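Local coordinates for prophage MuSo2, 43 kDa tail protein (Shewanella oneidensis, PDB 3CDD) that probably serves as a trimeric baseplate hub protein in the contractile tail of a Mu-like prophage, at residues R26-M31 / E317-S322; T120-I125 / E157-L162; I135-V140 / N177-R182; T181-T186 / N300-V305. All blocks are in the same frame, centred on the assembly; numbering follows the deposited sequence. Where two conformers were deposited one is given.

Contact 1. Residues R26-M31 / E317-S322; sequences RSLEAM and EMLIAS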
loop_
_atom_site.group_PDB
_atom_site.type_symbol
_atom_site.label_atom_id
_atom_site.label_comp_id
_atom_site.label_asym_id
_atom_site.label_seq_id
_atom_site.Cartn_x
_atom_site.Cartn_y
_atom_site.Cartn_z
ATOM N N ARG A 26 -8.864 0.577 22.208
ATOM C CA ARG A 26 -7.961 0.003 23.193
ATOM C C ARG A 26 -7.503 -1.363 22.658
ATOM O O ARG A 26 -8.316 -2.157 22.156
ATOM C CB ARG A 26 -8.665 -0.143 24.550
ATOM C CG ARG A 26 -9.186 1.209 25.124
ATOM C CD ARG A 26 -9.397 1.211 26.647
ATOM N NE ARG A 26 -8.167 0.890 27.363
ATOM C CZ ARG A 26 -8.049 -0.074 28.273
ATOM N NH1 ARG A 26 -6.871 -0.289 28.847
ATOM N NH2 ARG A 26 -9.110 -0.808 28.635
ATOM N N SER A 27 -6.217 -1.651 22.769
ATOM C CA SER A 27 -5.687 -2.875 22.168
ATOM C C SER A 27 -4.520 -3.474 22.923
ATOM O O SER A 27 -3.688 -2.752 23.453
ATOM C CB SER A 27 -5.236 -2.598 20.748
ATOM O OG SER A 27 -4.727 -3.790 20.190
ATOM N N LEU A 28 -4.442 -4.796 22.945
ATOM C CA LEU A 28 -3.288 -5.500 23.516
ATOM C C LEU A 28 -2.158 -5.686 22.507
ATOM O O LEU A 28 -1.051 -6.075 22.885
ATOM C CB LEU A 28 -3.694 -6.884 24.032
ATOM C CG LEU A 28 -4.293 -7.132 25.417
ATOM C CD1 LEU A 28 -4.523 -8.641 25.556
ATOM C CD2 LEU A 28 -3.390 -6.620 26.551
ATOM N N GLU A 29 -2.423 -5.449 21.226
ATOM C CA GLU A 29 -1.433 -5.754 20.191
ATOM C C GLU A 29 -0.899 -4.525 19.454
ATOM O O GLU A 29 -0.152 -4.643 18.478
ATOM C CB GLU A 29 -2.017 -6.744 19.176
ATOM C CG GLU A 29 -2.419 -8.095 19.773
ATOM C CD GLU A 29 -2.875 -9.102 18.712
ATOM O OE1 GLU A 29 -2.707 -8.803 17.496
ATOM O OE2 GLU A 29 -3.399 -10.194 19.097
ATOM N N ALA A 30 -1.303 -3.349 19.886
ATOM C CA ALA A 30 -0.883 -2.132 19.231
ATOM C C ALA A 30 -0.720 -1.057 20.303
ATOM O O ALA A 30 -1.725 -0.466 20.749
ATOM C CB ALA A 30 -1.914 -1.716 18.183
HETATM N N MSE A 31 0.534 -0.835 20.725
HETATM C CA MSE A 31 0.841 0.076 21.844
HETATM C C MSE A 31 0.239 1.459 21.633
HETATM O O MSE A 31 0.473 2.066 20.593
HETATM C CB MSE A 31 2.351 0.199 22.082
HETATM C CG MSE A 31 2.747 1.080 23.328
HETATM SE SE MSE A 31 1.996 0.507 25.045
HETATM C CE MSE A 31 2.861 -1.229 25.067
ATOM N N GLU A 317 -13.827 -20.232 25.869
ATOM C CA GLU A 317 -13.634 -18.972 26.573
ATOM C C GLU A 317 -12.532 -18.270 25.819
ATOM O O GLU A 317 -11.492 -18.877 25.547
ATOM C CB GLU A 317 -13.246 -19.216 28.027
ATOM C CG GLU A 317 -13.687 -18.104 28.960
ATOM C CD GLU A 317 -13.433 -18.418 30.418
ATOM O OE1 GLU A 317 -12.665 -19.365 30.713
ATOM O OE2 GLU A 317 -14.002 -17.705 31.282
HETATM N N MSE A 318 -12.765 -17.007 25.462
HETATM C CA MSE A 318 -11.833 -16.255 24.638
HETATM C C MSE A 318 -11.238 -15.086 25.407
HETATM O O MSE A 318 -11.786 -14.660 26.426
HETATM C CB MSE A 318 -12.539 -15.740 23.377
HETATM C CG MSE A 318 -13.271 -16.830 22.604
HETATM SE SE MSE A 318 -12.149 -17.752 21.343
HETATM C CE MSE A 318 -12.714 -16.769 19.792
ATOM N N LEU A 319 -10.117 -14.571 24.914
ATOM C CA LEU A 319 -9.496 -13.393 25.503
ATOM C C LEU A 319 -9.826 -12.153 24.670
ATOM O O LEU A 319 -9.674 -12.168 23.453
ATOM C CB LEU A 319 -7.976 -13.576 25.602
ATOM C CG LEU A 319 -7.288 -12.446 26.400
ATOM C CD1 LEU A 319 -7.436 -12.669 27.907
ATOM C CD2 LEU A 319 -5.828 -12.254 25.991
ATOM N N ILE A 320 -10.270 -11.083 25.321
ATOM C CA ILE A 320 -10.463 -9.823 24.595
ATOM C C ILE A 320 -9.111 -9.182 24.306
ATOM O O ILE A 320 -8.424 -8.723 25.220
ATOM C CB ILE A 320 -11.377 -8.811 25.334
ATOM C CG1 ILE A 320 -12.759 -9.431 25.597
ATOM C CG2 ILE A 320 -11.458 -7.495 24.525
ATOM C CD1 ILE A 320 -13.737 -8.497 26.294
ATOM N N ALA A 321 -8.760 -9.121 23.028
ATOM C CA ALA A 321 -7.494 -8.549 22.580
ATOM C C ALA A 321 -7.611 -7.067 22.193
ATOM O O ALA A 321 -6.655 -6.296 22.332
ATOM C CB ALA A 321 -6.930 -9.352 21.407
ATOM N N SER A 322 -8.774 -6.657 21.710
ATOM C CA SER A 322 -8.928 -5.289 21.287
ATOM C C SER A 322 -10.370 -4.870 21.389
ATOM O O SER A 322 -11.252 -5.701 21.263
ATOM C CB SER A 322 -8.496 -5.194 19.829
ATOM O OG SER A 322 -8.357 -3.848 19.475
#

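Contact 2. Residues T120-I125 / E157-L162; sequences TQIADI and ELLARL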
loop_
_atom_site.group_PDB
_atom_site.type_symbol
_atom_site.label_atom_id
_atom_site.label_comp_id
_atom_site.label_asym_id
_atom_site.label_seq_id
_atom_site.Cartn_x
_atom_site.Cartn_y
_atom_site.Cartn_z
ATOM N N THR A 120 11.303 -4.556 34.888
ATOM C CA THR A 120 10.596 -3.502 35.606
ATOM C C THR A 120 11.526 -2.338 35.959
ATOM O O THR A 120 11.148 -1.175 35.803
ATOM C CB THR A 120 9.840 -4.033 36.872
ATOM O OG1 THR A 120 8.863 -4.999 36.472
ATOM C CG2 THR A 120 9.120 -2.885 37.633
ATOM N N GLN A 121 12.736 -2.638 36.420
ATOM C CA GLN A 121 13.690 -1.569 36.681
ATOM C C GLN A 121 14.043 -0.805 35.400
ATOM O O GLN A 121 14.107 0.432 35.398
ATOM C CB GLN A 121 14.954 -2.091 37.370
ATOM C CG GLN A 121 14.734 -2.539 38.805
ATOM C CD GLN A 121 15.854 -3.424 39.293
ATOM O OE1 GLN A 121 16.280 -4.346 38.593
ATOM N NE2 GLN A 121 16.347 -3.144 40.497
ATOM N N ILE A 122 14.259 -1.526 34.307
ATOM C CA ILE A 122 14.572 -0.848 33.050
ATOM C C ILE A 122 13.391 0.052 32.618
ATOM O O ILE A 122 13.580 1.222 32.292
ATOM C CB ILE A 122 15.048 -1.839 31.942
ATOM C CG1 ILE A 122 16.442 -2.371 32.299
ATOM C CG2 ILE A 122 15.047 -1.162 30.565
ATOM C CD1 ILE A 122 16.798 -3.691 31.661
ATOM N N ALA A 123 12.177 -0.490 32.664
ATOM C CA ALA A 123 10.978 0.244 32.236
ATOM C C ALA A 123 10.773 1.500 33.079
ATOM O O ALA A 123 10.426 2.542 32.529
ATOM C CB ALA A 123 9.736 -0.658 32.257
ATOM N N ASP A 124 11.005 1.407 34.398
ATOM C CA ASP A 124 10.982 2.584 35.289
ATOM C C ASP A 124 11.935 3.683 34.797
ATOM O O ASP A 124 11.567 4.869 34.760
ATOM C CB ASP A 124 11.347 2.205 36.745
ATOM C CG ASP A 124 10.221 1.455 37.486
ATOM O OD1 ASP A 124 9.076 1.407 37.002
ATOM O OD2 ASP A 124 10.485 0.913 38.582
ATOM N N ILE A 125 13.149 3.278 34.407
ATOM C CA ILE A 125 14.172 4.206 33.898
ATOM C C ILE A 125 13.771 4.923 32.602
ATOM O O ILE A 125 13.710 6.154 32.565
ATOM C CB ILE A 125 15.564 3.520 33.713
ATOM C CG1 ILE A 125 16.168 3.152 35.079
ATOM C CG2 ILE A 125 16.525 4.470 32.960
ATOM C CD1 ILE A 125 17.282 2.109 35.044
ATOM N N GLU A 157 10.489 -0.265 21.774
ATOM C CA GLU A 157 11.250 -1.339 21.133
ATOM C C GLU A 157 12.171 -2.075 22.101
ATOM O O GLU A 157 12.325 -3.306 22.004
ATOM C CB GLU A 157 12.107 -0.808 19.990
ATOM C CG GLU A 157 11.348 -0.410 18.781
ATOM C CD GLU A 157 12.222 0.360 17.786
ATOM O OE1 GLU A 157 13.178 1.063 18.208
ATOM O OE2 GLU A 157 11.947 0.243 16.568
ATOM N N LEU A 158 12.796 -1.339 23.019
ATOM C CA LEU A 158 13.638 -1.976 24.025
ATOM C C LEU A 158 12.821 -2.836 24.979
ATOM O O LEU A 158 13.152 -3.998 25.221
ATOM C CB LEU A 158 14.438 -0.955 24.824
ATOM C CG LEU A 158 15.145 -1.516 26.057
ATOM C CD1 LEU A 158 16.275 -2.438 25.626
ATOM C CD2 LEU A 158 15.664 -0.393 26.956
ATOM N N LEU A 159 11.748 -2.267 25.510
ATOM C CA LEU A 159 10.928 -2.969 26.488
ATOM C C LEU A 159 10.267 -4.179 25.869
ATOM O O LEU A 159 10.155 -5.221 26.516
ATOM C CB LEU A 159 9.914 -2.020 27.142
ATOM C CG LEU A 159 10.605 -0.905 27.958
ATOM C CD1 LEU A 159 9.631 0.159 28.505
ATOM C CD2 LEU A 159 11.479 -1.495 29.093
ATOM N N ALA A 160 9.855 -4.057 24.608
ATOM C CA ALA A 160 9.182 -5.149 23.917
ATOM C C ALA A 160 10.135 -6.331 23.685
ATOM O O ALA A 160 9.753 -7.477 23.915
ATOM C CB ALA A 160 8.538 -4.662 22.593
ATOM N N ARG A 161 11.375 -6.064 23.276
ATOM C CA ARG A 161 12.339 -7.164 23.118
ATOM C C ARG A 161 12.693 -7.862 24.449
ATOM O O ARG A 161 12.734 -9.092 24.526
ATOM C CB ARG A 161 13.578 -6.784 22.295
ATOM C CG ARG A 161 14.431 -5.609 22.773
ATOM C CD ARG A 161 15.731 -5.588 21.939
ATOM N NE ARG A 161 16.655 -4.482 22.213
ATOM C CZ ARG A 161 17.704 -4.557 23.033
ATOM N NH1 ARG A 161 17.964 -5.682 23.700
ATOM N NH2 ARG A 161 18.507 -3.505 23.192
ATOM N N LEU A 162 12.890 -7.081 25.498
ATOM C CA LEU A 162 13.065 -7.639 26.842
ATOM C C LEU A 162 11.853 -8.484 27.277
ATOM O O LEU A 162 12.019 -9.610 27.767
ATOM C CB LEU A 162 13.332 -6.515 27.854
ATOM C CG LEU A 162 14.568 -5.620 27.631
ATOM C CD1 LEU A 162 14.647 -4.556 28.730
ATOM C CD2 LEU A 162 15.867 -6.401 27.577
#

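Contact 3. Residues I135-V140 / N177-R182; sequences IVNTDV and NLVITR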
loop_
_atom_site.group_PDB
_atom_site.type_symbol
_atom_site.label_atom_id
_atom_site.label_comp_id
_atom_site.label_asym_id
_atom_site.label_seq_id
_atom_site.Cartn_x
_atom_site.Cartn_y
_atom_site.Cartn_z
ATOM N N ILE A 135 3.095 0.051 35.557
ATOM C CA ILE A 135 2.282 -0.831 36.395
ATOM C C ILE A 135 2.694 -2.269 36.098
ATOM O O ILE A 135 2.724 -2.670 34.944
ATOM C CB ILE A 135 0.751 -0.667 36.110
ATOM C CG1 ILE A 135 0.274 0.803 36.244
ATOM C CG2 ILE A 135 -0.095 -1.666 36.942
ATOM C CD1 ILE A 135 0.700 1.542 37.500
ATOM N N VAL A 136 3.013 -3.026 37.142
ATOM C CA VAL A 136 3.400 -4.437 37.012
ATOM C C VAL A 136 2.353 -5.374 37.621
ATOM O O VAL A 136 2.065 -5.316 38.825
ATOM C CB VAL A 136 4.809 -4.714 37.615
ATOM C CG1 VAL A 136 5.205 -6.178 37.425
ATOM C CG2 VAL A 136 5.854 -3.818 36.955
ATOM N N ASN A 137 1.824 -6.251 36.776
ATOM C CA ASN A 137 0.749 -7.184 37.121
ATOM C C ASN A 137 1.114 -8.657 36.901
ATOM O O ASN A 137 0.234 -9.497 36.723
ATOM C CB ASN A 137 -0.486 -6.879 36.268
ATOM C CG ASN A 137 -1.088 -5.529 36.574
ATOM O OD1 ASN A 137 -0.914 -4.991 37.676
ATOM N ND2 ASN A 137 -1.808 -4.967 35.600
ATOM N N THR A 138 2.402 -8.966 36.880
ATOM C CA THR A 138 2.851 -10.327 36.620
ATOM C C THR A 138 4.300 -10.451 37.046
ATOM O O THR A 138 4.959 -9.446 37.329
ATOM C CB THR A 138 2.690 -10.724 35.111
ATOM O OG1 THR A 138 2.734 -12.151 34.986
ATOM C CG2 THR A 138 3.784 -10.086 34.243
ATOM N N ASP A 139 4.790 -11.687 37.103
ATOM C CA ASP A 139 6.170 -11.946 37.472
ATOM C C ASP A 139 7.058 -11.666 36.261
ATOM O O ASP A 139 6.886 -12.280 35.206
ATOM C CB ASP A 139 6.307 -13.392 37.948
ATOM C CG ASP A 139 7.679 -13.710 38.477
ATOM O OD1 ASP A 139 8.546 -12.808 38.548
ATOM O OD2 ASP A 139 7.884 -14.888 38.823
ATOM N N VAL A 140 7.981 -10.715 36.407
ATOM C CA VAL A 140 8.879 -10.322 35.303
ATOM C C VAL A 140 10.145 -11.192 35.261
ATOM O O VAL A 140 10.987 -11.057 34.357
ATOM C CB VAL A 140 9.220 -8.791 35.305
ATOM C CG1 VAL A 140 7.942 -7.955 35.366
ATOM C CG2 VAL A 140 10.173 -8.413 36.446
ATOM N N ASN A 177 -0.825 4.726 31.569
ATOM C CA ASN A 177 0.339 4.147 32.250
ATOM C C ASN A 177 0.794 2.963 31.436
ATOM O O ASN A 177 -0.039 2.293 30.866
ATOM C CB ASN A 177 -0.044 3.632 33.639
ATOM C CG ASN A 177 -0.516 4.736 34.584
ATOM O OD1 ASN A 177 0.064 5.829 34.634
ATOM N ND2 ASN A 177 -1.552 4.431 35.378
ATOM N N LEU A 178 2.093 2.676 31.415
ATOM C CA LEU A 178 2.607 1.403 30.872
ATOM C C LEU A 178 2.274 0.207 31.779
ATOM O O LEU A 178 2.553 0.240 32.984
ATOM C CB LEU A 178 4.116 1.480 30.658
ATOM C CG LEU A 178 4.755 0.252 30.003
ATOM C CD1 LEU A 178 4.332 0.143 28.539
ATOM C CD2 LEU A 178 6.260 0.294 30.121
ATOM N N VAL A 179 1.673 -0.831 31.198
ATOM C CA VAL A 179 1.307 -2.048 31.934
ATOM C C VAL A 179 2.126 -3.261 31.491
ATOM O O VAL A 179 2.174 -3.608 30.303
ATOM C CB VAL A 179 -0.211 -2.396 31.842
ATOM C CG1 VAL A 179 -0.514 -3.686 32.629
ATOM C CG2 VAL A 179 -1.065 -1.266 32.359
ATOM N N ILE A 180 2.766 -3.902 32.471
ATOM C CA ILE A 180 3.452 -5.164 32.260
ATOM C C ILE A 180 2.626 -6.318 32.830
ATOM O O ILE A 180 2.400 -6.424 34.051
ATOM C CB ILE A 180 4.865 -5.167 32.860
ATOM C CG1 ILE A 180 5.674 -3.973 32.333
ATOM C CG2 ILE A 180 5.553 -6.506 32.566
ATOM C CD1 ILE A 180 7.012 -3.741 33.065
ATOM N N THR A 181 2.177 -7.184 31.935
ATOM C CA THR A 181 1.265 -8.242 32.332
ATOM C C THR A 181 1.439 -9.533 31.523
ATOM O O THR A 181 2.410 -9.698 30.778
ATOM C CB THR A 181 -0.190 -7.707 32.304
ATOM O OG1 THR A 181 -1.065 -8.658 32.917
ATOM C CG2 THR A 181 -0.656 -7.378 30.866
ATOM N N ARG A 182 0.515 -10.464 31.716
ATOM C CA ARG A 182 0.415 -11.674 30.903
ATOM C C ARG A 182 -1.050 -11.826 30.578
ATOM O O ARG A 182 -1.876 -11.171 31.204
ATOM C CB ARG A 182 0.885 -12.917 31.687
ATOM C CG ARG A 182 2.396 -13.121 31.744
ATOM C CD ARG A 182 2.704 -14.434 32.484
ATOM N NE ARG A 182 4.076 -14.918 32.293
ATOM C CZ ARG A 182 5.120 -14.565 33.038
ATOM N NH1 ARG A 182 4.970 -13.711 34.044
ATOM N NH2 ARG A 182 6.318 -15.069 32.773
HETATM O O HOH W 1 8.561 -13.888 34.088
#

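Contact 4. Residues T181-T186 / N300-V305; sequences TRASKT and NINTLV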
loop_
_atom_site.group_PDB
_atom_site.type_symbol
_atom_site.label_atom_id
_atom_site.label_comp_id
_atom_site.label_asym_id
_atom_site.label_seq_id
_atom_site.Cartn_x
_atom_site.Cartn_y
_atom_site.Cartn_z
ATOM N N THR A 181 2.177 -7.184 31.935
ATOM C CA THR A 181 1.265 -8.242 32.332
ATOM C C THR A 181 1.439 -9.533 31.523
ATOM O O THR A 181 2.410 -9.698 30.778
ATOM C CB THR A 181 -0.190 -7.707 32.304
ATOM O OG1 THR A 181 -1.065 -8.658 32.917
ATOM C CG2 THR A 181 -0.656 -7.378 30.866
ATOM N N ARG A 182 0.515 -10.464 31.716
ATOM C CA ARG A 182 0.415 -11.674 30.903
ATOM C C ARG A 182 -1.050 -11.826 30.578
ATOM O O ARG A 182 -1.876 -11.171 31.204
ATOM C CB ARG A 182 0.885 -12.917 31.687
ATOM C CG ARG A 182 2.396 -13.121 31.744
ATOM C CD ARG A 182 2.704 -14.434 32.484
ATOM N NE ARG A 182 4.076 -14.918 32.293
ATOM C CZ ARG A 182 5.120 -14.565 33.038
ATOM N NH1 ARG A 182 4.970 -13.711 34.044
ATOM N NH2 ARG A 182 6.318 -15.069 32.773
ATOM N N ALA A 183 -1.384 -12.697 29.627
ATOM C CA ALA A 183 -2.784 -13.023 29.345
ATOM C C ALA A 183 -3.522 -13.315 30.647
ATOM O O ALA A 183 -3.103 -14.174 31.421
ATOM C CB ALA A 183 -2.875 -14.214 28.421
ATOM N N SER A 184 -4.620 -12.604 30.877
ATOM C CA SER A 184 -5.303 -12.602 32.172
ATOM C C SER A 184 -6.162 -13.846 32.430
ATOM O O SER A 184 -6.585 -14.527 31.496
ATOM C CB SER A 184 -6.175 -11.354 32.276
ATOM O OG SER A 184 -6.692 -11.180 33.581
ATOM N N LYS A 185 -6.411 -14.123 33.708
ATOM C CA LYS A 185 -7.376 -15.143 34.133
ATOM C C LYS A 185 -8.676 -14.456 34.541
ATOM O O LYS A 185 -9.683 -15.124 34.810
ATOM C CB LYS A 185 -6.847 -15.936 35.337
ATOM C CG LYS A 185 -5.497 -16.611 35.129
ATOM C CD LYS A 185 -5.556 -17.605 33.993
ATOM C CE LYS A 185 -4.222 -18.290 33.812
ATOM N NZ LYS A 185 -4.127 -18.806 32.427
ATOM N N THR A 186 -8.629 -13.124 34.620
ATOM C CA THR A 186 -9.777 -12.296 35.001
ATOM C C THR A 186 -10.886 -12.359 33.948
ATOM O O THR A 186 -10.643 -12.231 32.740
ATOM C CB THR A 186 -9.356 -10.828 35.251
ATOM O OG1 THR A 186 -8.283 -10.809 36.198
ATOM C CG2 THR A 186 -10.520 -10.004 35.815
ATOM N N ASN A 300 -13.286 -4.378 28.628
ATOM C CA ASN A 300 -11.874 -4.201 28.995
ATOM C C ASN A 300 -11.008 -5.215 28.281
ATOM O O ASN A 300 -11.396 -6.356 28.177
ATOM C CB ASN A 300 -11.725 -4.345 30.514
ATOM C CG ASN A 300 -10.372 -3.866 31.038
ATOM O OD1 ASN A 300 -9.557 -3.265 30.313
ATOM N ND2 ASN A 300 -10.134 -4.123 32.307
ATOM N N ILE A 301 -9.852 -4.785 27.765
ATOM C CA ILE A 301 -8.922 -5.701 27.108
ATOM C C ILE A 301 -8.321 -6.639 28.147
ATOM O O ILE A 301 -8.323 -6.338 29.333
ATOM C CB ILE A 301 -7.755 -4.992 26.336
ATOM C CG1 ILE A 301 -6.986 -4.012 27.246
ATOM C CG2 ILE A 301 -8.263 -4.332 25.030
ATOM C CD1 ILE A 301 -5.812 -3.282 26.530
ATOM N N ASN A 302 -7.798 -7.771 27.684
ATOM C CA ASN A 302 -7.153 -8.754 28.565
ATOM C C ASN A 302 -8.094 -9.214 29.665
ATOM O O ASN A 302 -7.723 -9.277 30.846
ATOM C CB ASN A 302 -5.843 -8.209 29.139
ATOM C CG ASN A 302 -4.901 -9.308 29.574
ATOM O OD1 ASN A 302 -5.034 -10.459 29.130
ATOM N ND2 ASN A 302 -3.941 -8.971 30.455
ATOM N N THR A 303 -9.328 -9.499 29.272
ATOM C CA THR A 303 -10.262 -10.209 30.127
ATOM C C THR A 303 -10.854 -11.352 29.329
ATOM O O THR A 303 -10.872 -11.313 28.082
ATOM C CB THR A 303 -11.393 -9.309 30.709
ATOM O OG1 THR A 303 -12.035 -8.580 29.664
ATOM C CG2 THR A 303 -10.856 -8.328 31.783
ATOM N N LEU A 304 -11.315 -12.378 30.042
ATOM C CA LEU A 304 -11.822 -13.583 29.410
ATOM C C LEU A 304 -13.350 -13.531 29.300
ATOM O O LEU A 304 -14.051 -13.107 30.246
ATOM C CB LEU A 304 -11.385 -14.835 30.209
ATOM C CG LEU A 304 -9.909 -15.273 30.264
ATOM C CD1 LEU A 304 -9.759 -16.446 31.208
ATOM C CD2 LEU A 304 -9.367 -15.649 28.892
ATOM N N VAL A 305 -13.846 -13.984 28.148
ATOM C CA VAL A 305 -15.268 -13.942 27.835
ATOM C C VAL A 305 -15.704 -15.276 27.173
ATOM O O VAL A 305 -15.166 -15.655 26.135
ATOM C CB VAL A 305 -15.576 -12.675 26.969
ATOM C CG1 VAL A 305 -14.993 -12.805 25.560
ATOM C CG2 VAL A 305 -17.055 -12.406 26.910
HETATM O O HOH W 2 -7.421 -8.070 33.179
#

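Contact 1. Residues R26-M31 / E317-S322
Ser27 and Ser322 face each other as a non-hydrogen-bonded pair of an antiparallel ladder, where the end of strand 21-27 meets strand 317-328 beside a classic beta bulge formed by Ala321 and Ser322 opposite Ser337. The bridge joins the N-terminal GpP-like region to the fourth-domain region, two sequence families of the same phage-barrel clan.

Among the polar contacts, Leu28 N donates to Ala321 O at 2.7 Å in a straight bond, with an N-H...O angle of 165° and the N approaching nearly in line with the carbonyl (C=O...N 172°). It follows directly on the bridge, one residue past the end of strand 21-27. The chain then turns, and Ser27 OG, anti to its own backbone N (chi1 180°), accepts from Glu29 N at 3.0 Å, an ST turn. Carbonyl contacts are added by two CA-H groups: Ser322 CA lies 3.3 Å from Arg26 O, and Ser27 CA lies 3.6 Å from Ala321 O. The guanidinium of Arg26 takes no part in this pairing; it leads away, and its NH2 is hydrogen-bonded to Asn300 OD1.

Apolar packing is carried by Leu28, which is buried. Its side chain crosses that of Leu319 at about a right angle, and the branch CD1 rests 3.9 Å from Leu319 CD2 while also lying against Ile320 O. Leu28 and Leu319 both touch Asn302, so the loop before strand 304-309 packs on this leucine pair. At the bridge itself, both serine side chains lie on the same face of the sheet, Ser27 CB 3.6 Å from Ser322 OG.

Contact 2. Residues T120-I125 / E157-L162
Leu158, which touches Ile122 across an antiparallel pair of helices, covers part of one flat group: its CD1 lies 3.5 Å above one face of the Arg161 guanidinium, offset toward the rim. The NE of that group makes salt bridges with Glu153 and Glu150, so the charge is held on the flank of helix 155-164 while the leucine's other branch serves the interface. The helical segments 120-125 and 157-162 run with axes 10.4 Å apart at closest approach and N-to-C directions 172° apart.

The interface is buried and aliphatic throughout. Ile122 touches all three leucines, Leu158, Leu159 and Leu162, and uses two branches. Its CG2, anti to the backbone N, meets Leu158 CD2 at 3.7 Å and Leu159 CD2 at 3.9 Å, whereas CD1 extends to Leu162 CD1, also at 3.7 Å. The Ile122 side chain crosses those of Leu158 and Leu162 at about a right angle but slides past Leu159 in the opposite direction. Phe114 packs against both Ile122 and Leu158, adding an aromatic ring to the core of this gp44-like second domain.

Ala123, with its small side chain, admits Leu159 close to the backbone: Leu159 CD2 lies 3.6 Å from Ala123 CA, and CD1 3.8 Å from Ala123 CB.

Contact 3. Residues I135-V140 / N177-R182
Asp139 O is gripped twice beyond the end of a parallel beta pair: Arg182 NH1, in the carbonyl plane and on a lone pair, donates to it at 2.7 Å, and water 1 donates to it at 2.6 Å. The same water accepts from Arg182 NH2, closing a small ring. NH1 has a second acceptor, Thr138 OG1 at 2.9 Å, which lies 4° from the guanidinium plane, whereas Asp139 O is tilted 16° out of it. The arginine chain, extended from CG to NE, crosses the threonine side chain at about a right angle. The two bonds from NH1 and the one from NH2 fix the rotation of the guanidinium.

The ladder itself joins strands 134-136 and 178-181 in the three-stranded sheet of the gp44-like second domain, with 178-181 in the middle. Ile135 binds both ways: its N donates to Leu178 O at 2.6 Å and its O accepts from Ile180 N at 2.8 Å; Asn137 N then reaches Ile180 O. Ile135 and Val179 share one face. Val136 and Ile180 share the other, their side chains lying side by side and backed by helix 119-127.

With Thr138 OG1 anti to the backbone N (chi1 -162°) and bonded to Arg182, the methyl CG2 rests 3.6 Å from Thr181 C.

Contact 4. Residues T181-T186 / N300-V305
An ST turn at Ser184 meets the side-chain amide of Asn302, joining the linker that leaves strand 178-181 to the loop entering strand 304-309 of the fourth-domain region. Asn302 takes a left-handed backbone conformation; its CG is anti to the backbone N (chi1 -157°), and the amide beyond it binds the backbone of 181-186 at two places. ND2 donates to Arg182 O at 3.1 Å, nearly straight, the donor standing 39° above the plane of that carbonyl. OD1 accepts from Ser184 N at 2.8 Å. Thr181 comes up to the amide tip to tip, its methyl CG2 being 3.7 Å from Asn302 ND2.

Within the turn, Ser184 OG accepts from Thr186 N at 2.9 Å. Beside it the chains are close: Ser184 CB lies 3.0 Å from Asn302 O, a tight and somewhat doubtful contact. That carbonyl also accepts from water 2 at 2.6 Å, and the water is hydrogen-bonded in turn to Ser184 OG. Further along, Leu304 N donates to Thr186 O at 2.8 Å with the donor in the carbonyl plane. Leu304 CG lies against Ser184 O, and CD1 against both Ser184 O and Lys185 O, while the side chain also packs on Leu319 of strand 317-328.

Every direct hydrogen bond across the contact has a backbone atom of the linker at one end, so the linker's path is held through its main chain. With a carbonyl on ND2 and an N-H on OD1, the two ends of the Asn302 amide have complementary partners, which fixes which way round the amide lies.

Contact 2 is buried and apolar, relying on aliphatic packing between helices; contacts 1, 3 and 4 are partly buried and mix hydrogen bonds with packing. Contact 3 lies against contact 2, Leu159 meeting Leu178, but adds a ladder, an arginine and a water. Both belong to the gp44-like second domain. Contacts 1 and 4 instead join regions distant in sequence, and they meet through neighbouring strands, contact 1 on 317-328 and contact 4 on 304-309, where Ile320 O and Met318 O probably accept from Asn302 N and Val305 N. Contacts 3 and 4 share Thr181 and Arg182: the arginine side chain serves the former and its carbonyl the latter.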